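Local coordinates for MutT/NUDIX family protein (Bacillus thuringiensis str. Al Hakam, PDB 3ID9) that probably hydrolyses nucleoside diphosphate derivatives, although its substrate is not established, at residues V77-L82 against F100-I105; V24-I29 against E62-R67; V36-Q41 against Q125-N130; L82-D87 against S154-K159. All blocks are in the same frame, centred on the assembly; numbering follows the deposited sequence.

Interaction 1: residues V77-L82 against F100-I105; sequences VKIKKL and FLLERI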
# COMPACT_ATOMS: atom_id res chain seq x y z
N VAL B 77 9.88 -2.15 -16.70
CA VAL B 77 8.82 -1.30 -16.19
C VAL B 77 9.21 -0.48 -14.97
O VAL B 77 10.24 -0.71 -14.35
CB VAL B 77 7.59 -2.14 -15.80
CG1 VAL B 77 7.13 -2.99 -16.98
CG2 VAL B 77 7.93 -3.04 -14.60
N LYS B 78 8.36 0.49 -14.65
CA LYS B 78 8.55 1.31 -13.47
C LYS B 78 7.18 1.45 -12.82
O LYS B 78 6.15 1.39 -13.50
CB LYS B 78 9.13 2.68 -13.82
CG LYS B 78 8.14 3.68 -14.38
CD LYS B 78 8.85 5.00 -14.66
CE LYS B 78 7.92 6.01 -15.32
NZ LYS B 78 8.62 7.29 -15.65
N ILE B 79 7.17 1.60 -11.50
CA ILE B 79 5.94 1.74 -10.76
C ILE B 79 5.34 3.14 -10.88
O ILE B 79 6.05 4.14 -10.81
CB ILE B 79 6.18 1.40 -9.27
CG1 ILE B 79 6.49 -0.09 -9.15
CG2 ILE B 79 4.97 1.79 -8.43
CD1 ILE B 79 6.58 -0.60 -7.74
N LYS B 80 4.03 3.20 -11.09
CA LYS B 80 3.34 4.48 -11.19
C LYS B 80 2.74 4.76 -9.82
O LYS B 80 3.01 5.78 -9.21
CB LYS B 80 2.20 4.42 -12.21
CG LYS B 80 2.64 4.42 -13.66
CD LYS B 80 2.19 5.68 -14.38
CE LYS B 80 0.68 5.74 -14.55
NZ LYS B 80 0.16 4.68 -15.46
N LYS B 81 1.93 3.82 -9.35
CA LYS B 81 1.30 3.95 -8.05
C LYS B 81 0.81 2.63 -7.48
O LYS B 81 0.62 1.64 -8.19
CB LYS B 81 0.13 4.93 -8.13
CG LYS B 81 0.51 6.37 -7.83
CD LYS B 81 -0.72 7.25 -7.75
CE LYS B 81 -0.38 8.63 -7.21
NZ LYS B 81 -1.62 9.37 -6.79
N LEU B 82 0.63 2.64 -6.16
CA LEU B 82 0.15 1.50 -5.42
C LEU B 82 -1.36 1.55 -5.68
O LEU B 82 -2.02 2.53 -5.36
CB LEU B 82 0.44 1.71 -3.94
CG LEU B 82 0.47 0.57 -2.94
CD1 LEU B 82 -0.62 -0.42 -3.30
CD2 LEU B 82 1.83 -0.09 -2.95
N PHE B 100 0.29 -3.18 -8.24
CA PHE B 100 0.89 -1.96 -8.78
C PHE B 100 0.43 -1.57 -10.18
O PHE B 100 0.29 -2.43 -11.05
CB PHE B 100 2.42 -2.10 -8.87
CG PHE B 100 3.13 -2.08 -7.56
CD1 PHE B 100 3.84 -3.19 -7.13
CD2 PHE B 100 3.12 -0.93 -6.77
CE1 PHE B 100 4.55 -3.16 -5.93
CE2 PHE B 100 3.82 -0.89 -5.57
CZ PHE B 100 4.54 -2.00 -5.15
N LEU B 101 0.19 -0.28 -10.40
CA LEU B 101 -0.15 0.20 -11.73
C LEU B 101 1.24 0.42 -12.31
O LEU B 101 2.02 1.21 -11.78
CB LEU B 101 -0.89 1.54 -11.68
CG LEU B 101 -2.39 1.43 -11.41
CD1 LEU B 101 -3.01 2.82 -11.38
CD2 LEU B 101 -3.02 0.58 -12.50
N LEU B 102 1.56 -0.31 -13.38
CA LEU B 102 2.87 -0.22 -14.00
C LEU B 102 2.88 0.61 -15.28
O LEU B 102 1.84 0.84 -15.90
CB LEU B 102 3.39 -1.62 -14.31
CG LEU B 102 3.59 -2.52 -13.10
CD1 LEU B 102 3.90 -3.95 -13.55
CD2 LEU B 102 4.72 -1.96 -12.24
N GLU B 103 4.07 1.05 -15.66
CA GLU B 103 4.28 1.82 -16.88
C GLU B 103 5.55 1.30 -17.56
O GLU B 103 6.55 1.01 -16.89
CB GLU B 103 4.43 3.30 -16.54
CG GLU B 103 4.65 4.20 -17.73
CD GLU B 103 4.51 5.66 -17.36
OE1 GLU B 103 3.37 6.09 -17.07
OE2 GLU B 103 5.53 6.38 -17.37
N ARG B 104 5.50 1.16 -18.88
CA ARG B 104 6.66 0.67 -19.64
C ARG B 104 7.74 1.74 -19.75
O ARG B 104 7.44 2.93 -19.86
CB ARG B 104 6.23 0.25 -21.05
CG ARG B 104 6.38 -1.23 -21.33
CD ARG B 104 6.58 -1.50 -22.82
NE ARG B 104 5.53 -0.90 -23.62
CZ ARG B 104 5.56 -0.80 -24.95
NH1 ARG B 104 6.60 -1.28 -25.62
NH2 ARG B 104 4.55 -0.22 -25.59
N ILE B 105 9.00 1.31 -19.73
CA ILE B 105 10.12 2.23 -19.87
C ILE B 105 11.14 1.62 -20.83
O ILE B 105 10.78 0.88 -21.74
CB ILE B 105 10.81 2.51 -18.51
CG1 ILE B 105 11.31 1.21 -17.89
CG2 ILE B 105 9.85 3.23 -17.58
CD1 ILE B 105 12.09 1.41 -16.61

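Interaction 2: residues V24-I29 against E62-R67; sequences VRVTGI and EEAMIR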
# COMPACT_ATOMS: atom_id res chain seq x y z
N VAL B 24 4.59 -12.03 1.08
CA VAL B 24 4.14 -10.87 0.33
C VAL B 24 4.10 -11.13 -1.17
O VAL B 24 5.04 -11.66 -1.76
CB VAL B 24 5.06 -9.66 0.59
CG1 VAL B 24 4.46 -8.42 -0.04
CG2 VAL B 24 5.25 -9.47 2.08
N ARG B 25 2.99 -10.75 -1.79
CA ARG B 25 2.81 -10.93 -3.23
C ARG B 25 2.49 -9.63 -3.94
O ARG B 25 1.67 -8.84 -3.48
CB ARG B 25 1.70 -11.94 -3.49
CG ARG B 25 2.15 -13.36 -3.23
CD ARG B 25 1.06 -14.40 -3.38
NE ARG B 25 1.68 -15.71 -3.25
CZ ARG B 25 2.46 -16.25 -4.19
NH1 ARG B 25 2.69 -15.60 -5.32
NH2 ARG B 25 3.03 -17.43 -3.97
N VAL B 26 3.15 -9.43 -5.07
CA VAL B 26 2.94 -8.25 -5.90
C VAL B 26 2.27 -8.67 -7.20
O VAL B 26 2.48 -9.77 -7.69
CB VAL B 26 4.27 -7.55 -6.24
CG1 VAL B 26 4.85 -6.91 -5.00
CG2 VAL B 26 5.27 -8.55 -6.82
N THR B 27 1.46 -7.77 -7.74
CA THR B 27 0.76 -8.03 -8.99
C THR B 27 0.90 -6.79 -9.84
O THR B 27 0.79 -5.67 -9.33
CB THR B 27 -0.74 -8.33 -8.76
OG1 THR B 27 -0.88 -9.63 -8.20
CG2 THR B 27 -1.52 -8.25 -10.06
N GLY B 28 1.15 -6.98 -11.13
CA GLY B 28 1.32 -5.85 -12.01
C GLY B 28 0.14 -5.62 -12.94
O GLY B 28 -0.45 -6.55 -13.47
N ILE B 29 -0.19 -4.35 -13.13
CA ILE B 29 -1.27 -3.97 -14.02
C ILE B 29 -0.72 -2.90 -14.96
O ILE B 29 -0.62 -1.72 -14.60
CB ILE B 29 -2.49 -3.46 -13.23
CG1 ILE B 29 -3.13 -4.65 -12.51
CG2 ILE B 29 -3.48 -2.79 -14.16
CD1 ILE B 29 -4.45 -4.37 -11.86
N GLU B 62 9.24 -3.27 -4.97
CA GLU B 62 9.62 -2.81 -6.29
C GLU B 62 10.55 -3.78 -7.03
O GLU B 62 10.31 -4.14 -8.18
CB GLU B 62 10.30 -1.44 -6.19
CG GLU B 62 10.58 -0.80 -7.52
CD GLU B 62 11.28 0.53 -7.39
OE1 GLU B 62 11.52 1.18 -8.44
OE2 GLU B 62 11.61 0.93 -6.25
N GLU B 63 11.62 -4.21 -6.36
CA GLU B 63 12.55 -5.13 -6.98
C GLU B 63 11.85 -6.41 -7.44
O GLU B 63 12.16 -6.95 -8.50
CB GLU B 63 13.68 -5.47 -6.00
CG GLU B 63 14.44 -4.24 -5.51
CD GLU B 63 15.51 -4.57 -4.49
OE1 GLU B 63 15.21 -5.28 -3.50
OE2 GLU B 63 16.65 -4.10 -4.67
N ALA B 64 10.90 -6.88 -6.64
CA ALA B 64 10.15 -8.09 -6.97
C ALA B 64 9.22 -7.85 -8.16
O ALA B 64 9.11 -8.70 -9.05
CB ALA B 64 9.35 -8.55 -5.76
N MSE B 65 8.55 -6.70 -8.19
CA MSE B 65 7.65 -6.38 -9.28
C MSE B 65 8.43 -6.34 -10.60
O MSE B 65 8.00 -6.93 -11.60
CB MSE B 65 6.97 -5.03 -9.05
CG MSE B 65 5.89 -4.70 -10.07
SE MSE B 65 4.28 -5.83 -9.91
CE MSE B 65 4.78 -7.31 -11.06
N ILE B 66 9.56 -5.64 -10.60
CA ILE B 66 10.40 -5.52 -11.79
C ILE B 66 10.94 -6.88 -12.22
O ILE B 66 11.00 -7.17 -13.41
CB ILE B 66 11.60 -4.55 -11.55
CG1 ILE B 66 11.20 -3.11 -11.87
CG2 ILE B 66 12.78 -4.91 -12.45
CD1 ILE B 66 10.03 -2.59 -11.06
N ARG B 67 11.32 -7.71 -11.26
CA ARG B 67 11.85 -9.03 -11.56
C ARG B 67 10.79 -9.95 -12.16
O ARG B 67 11.03 -10.60 -13.18
CB ARG B 67 12.44 -9.69 -10.31
CG ARG B 67 12.85 -11.15 -10.52
CD ARG B 67 13.49 -11.76 -9.29
NE ARG B 67 12.63 -11.67 -8.11
CZ ARG B 67 11.42 -12.21 -8.02
NH1 ARG B 67 10.91 -12.90 -9.04
NH2 ARG B 67 10.70 -12.05 -6.91

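Interaction 3: residues V36-Q41 against Q125-N130; sequences VLLVKQ and QMVPIN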
# COMPACT_ATOMS: atom_id res chain seq x y z
N VAL B 36 -5.20 -4.43 -20.86
CA VAL B 36 -4.36 -4.88 -19.76
C VAL B 36 -3.46 -6.03 -20.20
O VAL B 36 -3.88 -6.91 -20.93
CB VAL B 36 -5.21 -5.35 -18.56
CG1 VAL B 36 -4.31 -5.68 -17.38
CG2 VAL B 36 -6.18 -4.27 -18.16
N LEU B 37 -2.23 -6.03 -19.72
CA LEU B 37 -1.28 -7.08 -20.04
C LEU B 37 -1.57 -8.36 -19.26
O LEU B 37 -1.52 -8.37 -18.04
CB LEU B 37 0.14 -6.60 -19.71
CG LEU B 37 1.44 -7.40 -19.85
CD1 LEU B 37 1.20 -8.89 -19.89
CD2 LEU B 37 2.16 -6.94 -21.10
N LEU B 38 -1.90 -9.44 -19.97
CA LEU B 38 -2.12 -10.72 -19.30
C LEU B 38 -1.00 -11.65 -19.73
O LEU B 38 -0.46 -11.54 -20.82
CB LEU B 38 -3.47 -11.35 -19.65
CG LEU B 38 -4.71 -10.57 -19.20
CD1 LEU B 38 -5.95 -11.46 -19.40
CD2 LEU B 38 -4.56 -10.13 -17.74
N VAL B 39 -0.67 -12.56 -18.83
CA VAL B 39 0.39 -13.52 -19.02
C VAL B 39 -0.23 -14.91 -18.91
O VAL B 39 -1.29 -15.08 -18.29
CB VAL B 39 1.46 -13.28 -17.92
CG1 VAL B 39 2.16 -14.56 -17.55
CG2 VAL B 39 2.47 -12.26 -18.41
N LYS B 40 0.40 -15.90 -19.52
CA LYS B 40 -0.13 -17.25 -19.46
C LYS B 40 0.63 -18.01 -18.38
O LYS B 40 1.86 -18.04 -18.39
CB LYS B 40 0.02 -17.95 -20.80
CG LYS B 40 -0.74 -19.25 -20.92
CD LYS B 40 -2.20 -19.02 -21.29
CE LYS B 40 -2.52 -19.59 -22.68
NZ LYS B 40 -2.27 -21.06 -22.78
N GLN B 41 -0.11 -18.60 -17.44
CA GLN B 41 0.47 -19.36 -16.33
C GLN B 41 1.08 -20.68 -16.78
O GLN B 41 0.47 -21.43 -17.54
CB GLN B 41 -0.60 -19.65 -15.27
CG GLN B 41 -1.17 -18.43 -14.57
CD GLN B 41 -2.23 -18.80 -13.54
OE1 GLN B 41 -3.28 -19.36 -13.88
NE2 GLN B 41 -1.97 -18.49 -12.27
N GLN B 125 -0.41 -11.22 -23.82
CA GLN B 125 -1.56 -10.75 -24.56
C GLN B 125 -2.12 -9.48 -23.92
O GLN B 125 -2.19 -9.35 -22.70
CB GLN B 125 -2.63 -11.84 -24.57
CG GLN B 125 -3.85 -11.49 -25.38
CD GLN B 125 -4.97 -12.50 -25.23
OE1 GLN B 125 -6.03 -12.32 -25.82
NE2 GLN B 125 -4.76 -13.56 -24.45
N MSE B 126 -2.49 -8.52 -24.76
CA MSE B 126 -3.06 -7.27 -24.28
C MSE B 126 -4.56 -7.37 -24.46
O MSE B 126 -5.07 -7.31 -25.57
CB MSE B 126 -2.51 -6.09 -25.09
CG MSE B 126 -1.02 -5.83 -24.92
SE MSE B 126 -0.45 -5.42 -23.08
CE MSE B 126 -1.44 -3.78 -22.79
N VAL B 127 -5.29 -7.55 -23.36
CA VAL B 127 -6.73 -7.68 -23.42
C VAL B 127 -7.49 -6.41 -23.04
O VAL B 127 -7.22 -5.80 -22.02
CB VAL B 127 -7.22 -8.85 -22.52
CG1 VAL B 127 -8.74 -8.90 -22.51
CG2 VAL B 127 -6.67 -10.17 -23.04
N PRO B 128 -8.45 -6.00 -23.88
CA PRO B 128 -9.23 -4.79 -23.59
C PRO B 128 -9.85 -4.95 -22.22
O PRO B 128 -10.36 -6.02 -21.89
CB PRO B 128 -10.27 -4.78 -24.70
CG PRO B 128 -9.58 -5.47 -25.84
CD PRO B 128 -8.90 -6.63 -25.14
N ILE B 129 -9.83 -3.88 -21.43
CA ILE B 129 -10.39 -3.92 -20.09
C ILE B 129 -11.86 -4.29 -20.03
O ILE B 129 -12.29 -4.97 -19.11
CB ILE B 129 -10.15 -2.58 -19.36
CG1 ILE B 129 -8.64 -2.38 -19.19
CG2 ILE B 129 -10.83 -2.58 -18.00
CD1 ILE B 129 -8.26 -0.99 -18.77
N ASN B 130 -12.64 -3.86 -21.02
CA ASN B 130 -14.06 -4.18 -21.03
C ASN B 130 -14.32 -5.63 -21.47
O ASN B 130 -15.46 -5.99 -21.77
CB ASN B 130 -14.83 -3.22 -21.95
CG ASN B 130 -14.31 -3.23 -23.39
OD1 ASN B 130 -14.26 -4.27 -24.04
ND2 ASN B 130 -13.93 -2.05 -23.88

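Interaction 4: residues L82-D87 against S154-K159; sequences LLYVCD and SYQGLK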
# COMPACT_ATOMS: atom_id res chain seq x y z
N LEU B 82 0.63 2.64 -6.16
CA LEU B 82 0.15 1.50 -5.42
C LEU B 82 -1.36 1.55 -5.68
O LEU B 82 -2.02 2.53 -5.36
CB LEU B 82 0.44 1.71 -3.94
CG LEU B 82 0.47 0.57 -2.94
CD1 LEU B 82 -0.62 -0.42 -3.30
CD2 LEU B 82 1.83 -0.09 -2.95
N LEU B 83 -1.90 0.50 -6.28
CA LEU B 83 -3.32 0.52 -6.58
C LEU B 83 -4.21 -0.11 -5.52
O LEU B 83 -5.26 0.43 -5.17
CB LEU B 83 -3.58 -0.20 -7.91
CG LEU B 83 -5.07 -0.38 -8.23
CD1 LEU B 83 -5.67 0.98 -8.58
CD2 LEU B 83 -5.27 -1.36 -9.37
N TYR B 84 -3.77 -1.25 -5.00
CA TYR B 84 -4.60 -1.96 -4.06
C TYR B 84 -3.76 -2.83 -3.13
O TYR B 84 -2.81 -3.49 -3.57
CB TYR B 84 -5.57 -2.83 -4.86
CG TYR B 84 -6.64 -3.52 -4.06
CD1 TYR B 84 -7.80 -2.84 -3.68
CD2 TYR B 84 -6.53 -4.86 -3.73
CE1 TYR B 84 -8.82 -3.49 -2.99
CE2 TYR B 84 -7.54 -5.52 -3.04
CZ TYR B 84 -8.69 -4.83 -2.68
OH TYR B 84 -9.70 -5.50 -2.02
N VAL B 85 -4.12 -2.81 -1.86
CA VAL B 85 -3.42 -3.60 -0.86
C VAL B 85 -4.48 -4.47 -0.19
O VAL B 85 -5.51 -3.98 0.28
CB VAL B 85 -2.71 -2.71 0.19
CG1 VAL B 85 -2.13 -3.57 1.30
CG2 VAL B 85 -1.59 -1.92 -0.48
N CYS B 86 -4.22 -5.77 -0.19
CA CYS B 86 -5.14 -6.72 0.41
C CYS B 86 -4.37 -7.55 1.42
O CYS B 86 -3.34 -8.15 1.08
CB CYS B 86 -5.73 -7.62 -0.70
SG CYS B 86 -6.75 -8.98 -0.09
N ASP B 87 -4.83 -7.58 2.66
CA ASP B 87 -4.13 -8.38 3.64
C ASP B 87 -5.03 -9.36 4.35
O ASP B 87 -6.18 -9.06 4.68
CB ASP B 87 -3.32 -7.50 4.62
CG ASP B 87 -4.17 -6.81 5.68
OD1 ASP B 87 -5.16 -6.12 5.33
OD2 ASP B 87 -3.83 -6.96 6.87
N SER B 154 -6.16 2.11 -2.69
CA SER B 154 -7.29 1.35 -2.16
C SER B 154 -6.77 0.28 -1.22
O SER B 154 -5.70 -0.29 -1.43
CB SER B 154 -8.08 0.70 -3.29
OG SER B 154 -8.75 1.66 -4.08
N TYR B 155 -7.55 -0.02 -0.18
CA TYR B 155 -7.14 -1.02 0.79
C TYR B 155 -8.31 -1.85 1.30
O TYR B 155 -9.45 -1.39 1.34
CB TYR B 155 -6.45 -0.36 1.98
CG TYR B 155 -6.36 -1.27 3.18
CD1 TYR B 155 -5.34 -2.22 3.28
CD2 TYR B 155 -7.33 -1.24 4.18
CE1 TYR B 155 -5.30 -3.12 4.34
CE2 TYR B 155 -7.29 -2.13 5.24
CZ TYR B 155 -6.28 -3.07 5.32
OH TYR B 155 -6.25 -3.95 6.38
N GLN B 156 -8.01 -3.06 1.74
CA GLN B 156 -9.05 -3.93 2.26
C GLN B 156 -8.42 -4.99 3.15
O GLN B 156 -7.44 -5.62 2.77
CB GLN B 156 -9.80 -4.58 1.12
CG GLN B 156 -10.99 -5.41 1.54
CD GLN B 156 -11.67 -6.08 0.36
OE1 GLN B 156 -12.07 -5.41 -0.60
NE2 GLN B 156 -11.82 -7.40 0.42
N GLY B 157 -8.98 -5.15 4.34
CA GLY B 157 -8.49 -6.16 5.27
C GLY B 157 -9.51 -7.29 5.26
O GLY B 157 -10.71 -7.04 5.30
N LEU B 158 -9.03 -8.53 5.19
CA LEU B 158 -9.93 -9.68 5.17
C LEU B 158 -9.61 -10.69 6.26
O LEU B 158 -8.49 -11.19 6.36
CB LEU B 158 -9.85 -10.38 3.81
CG LEU B 158 -10.29 -9.55 2.61
CD1 LEU B 158 -9.89 -10.24 1.33
CD2 LEU B 158 -11.79 -9.34 2.69
N LYS B 159 -10.62 -10.98 7.07
CA LYS B 159 -10.49 -11.95 8.15
C LYS B 159 -11.64 -12.95 8.03
O LYS B 159 -12.71 -12.60 7.53
CB LYS B 159 -10.55 -11.25 9.51
CG LYS B 159 -9.37 -10.34 9.78
CD LYS B 159 -9.42 -9.72 11.17
CE LYS B 159 -9.33 -10.76 12.26
NZ LYS B 159 -8.04 -11.51 12.23

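Interaction 1: residues V77-L82 against F100-I105
K80 and K81 both stand opposite L101, forming a classic beta bulge in the antiparallel hairpin that strands 77-88 and 95-104 build within the Nudix fold. The two lysines use both backbone polar atoms of L101: its carbonyl accepts K80 N at 2.9 Å, and its own N-H donates to K81 O. Ahead of the bulge, K78 and E103 exchange an ordinary pair of backbone bonds. The extra residue shifts the register by one, yet I79 and L102, then L82 and F100, still send their side chains to one common face. There the CD1 methyl of I79 sits over the middle of the F100 ring, 3.4 Å from the ring centroid and 7° off its normal, a CH-pi contact. L82 reaches the same ring obliquely, its CD2 3.4 Å from F100 CE2, and Y155 of the second subunit meets this ring edge-to-face. I79 CG1 also touches L102 CD2, and L102 in turn packs on M65 and M69 of helix 61-72.

The other face, which also takes L101, carries the charged side chains. E103 holds CG anti to its backbone N (chi1 180°) and continues extended; its carboxylate meets a lysine through each oxygen, OE2 alongside the extended K78 and OE1 near the bent K80, which crosses it. Both salt bridges are long and therefore probably weak. K81 instead sends NZ to A150 O and A152 O of the second subunit. At the open end of the hairpin, I105 CG2 rests 3.6 Å from K78 CD, while E103 OE2 lies 3.7 Å from K78 NZ.

Interaction 2: residues V24-I29 against E62-R67
The selenomethionine side chain of M65 reaches across from helix 61-72 to the T27-G28 peptide of strand 23-32, joining the helix of the Nudix box (residues 53-74) to the central sheet. M65 leaves the helix with CG anti to its backbone N (chi1 -173°), and the chain then bends twice, which carries selenium and methyl onto the strand. SE lies 3.5 Å from T27 C, and the terminal CE is 3.6 Å from G28 N. G28 has no side chain, and the methyl of M65 therefore lies directly beside its backbone.

V26 points the opposite way, from strand to helix, and fits beside M65. Its CG2 branch is directed at the helix backbone, 4.0 Å from M65 N. The same branch meets A64 CB at 4.2 Å, so V26 touches two consecutive helical residues at once. The contact is buried and entirely apolar in its side chains; the axes of the short helix and strand segments approach to 8.4 Å, at 51° to each other. V55 packs against both V26 and A64, and L102 of strand 95-104 flanks M65.

In Nudix hydrolases this helix carries box residues that serve metal-dependent chemistry, and here A64 and M65 are the residues it turns to strand 23-32. R67, which does not touch the strand, makes a salt bridge to E59 and a hydrogen bond to R54 O, tying the helix to the preceding part of the box. Between strand and helix, V26 CB lies 4.1 Å from M65 SE.

Interaction 3: residues V36-Q41 against Q125-N130
M126, a selenomethionine, folds its side chain over L37, its SE lying 3.6 Å from L37 CD2. The chain is bent at chi2 and again at chi3 (-63°), which brings CE to 3.9 Å from L37 N. On the other face V36, L38, Q125 and V127 are grouped, and the side chains of L38 and V127 cross, with L38 CD1 3.9 Å from V127 CG2. Farther along, V36 CG2 abuts I129 CG1, the two side chains meeting at about a right angle just after strand 124-128 has ended.

Four backbone hydrogen bonds hold the antiparallel pair: V36 and V127 bond reciprocally, as do L38 and Q125. V36 N lies 2.7 Å from V127 O, and L38 N is equally close to Q125 O.

Strand 124-128 thus joins the Nudix sheet alongside strand 35-40, whose L37 also bonds through its backbone to L30 of strand 23-32. L50 of strand 48-54 packs on V36, Y135 touches Q125 and V127, and helix 139-147 covers V36 through I145 and I129 through I142 and I145.

Interaction 4: residues L82-D87 against S154-K159
Y155, with CG anti to its backbone N (chi1 164°), and D87, whose CG lies between backbone N and carbonyl carbon (chi1 76°), bring their polar ends together on one face of the sheet. Y155 OH donates to D87 OD1 at 2.6 Å, meeting the carboxylate on its syn side, and OD1 lies at the edge of the ring, close to its plane. Y155 OH also receives E62 N of the second subunit, and D87 OD2 receives L61 N of that subunit. Y155 OH and the D87 carboxylate thus each take part in two hydrogen bonds, one within the chain and one to the second subunit, and the pair links this sheet edge to the start of the partner's Nudix helix. Beside them V85 CG1 rests 4.0 Å from Y155 CD1.

On the opposite face Y84 makes a bond within the pair of strands: its OH donates to Q156 OE1 at 2.8 Å from above the amide plane; ring and amide stand almost perpendicular, 88° apart. S154 CB reaches the ring edge 3.6 Å from Y84 CD1, while S154 OG is held by N151 O. Farther along this face, L158 CD1 packs against C86 SG.

The backbones run parallel and alternate donor and acceptor: S154 N to L83 O, V85 N to S154 O, Q156 N to V85 O, D87 N to Q156 O, then L158 N to D87 O. Such staggered bonding is the signature of parallel beta pairing, and it adds the C-terminal strand, reached after helix 139-147, to the mixed Nudix sheet at the subunit interface.

How the interactions relate
Interactions 1, 2 and 4 meet around strands 77-88 and 95-104. Interactions 1 and 2 have centres about 10 Å apart and are stitched together by F100, whose N lies 2.8 Å from T27 O and whose O lies 2.9 Å from I29 N, both probable hydrogen bonds. Interaction 4 continues from interaction 1 through shared L82 and touches interaction 2 where I29 CD1 lies 4.0 Å from L83 CD2. Interaction 3 sits across the chain's centre from interaction 4, their centres about 22 Å apart. The probable active-site element, the Nudix box helix, belongs to interaction 2; interaction 4 reaches the equivalent helix of the second subunit.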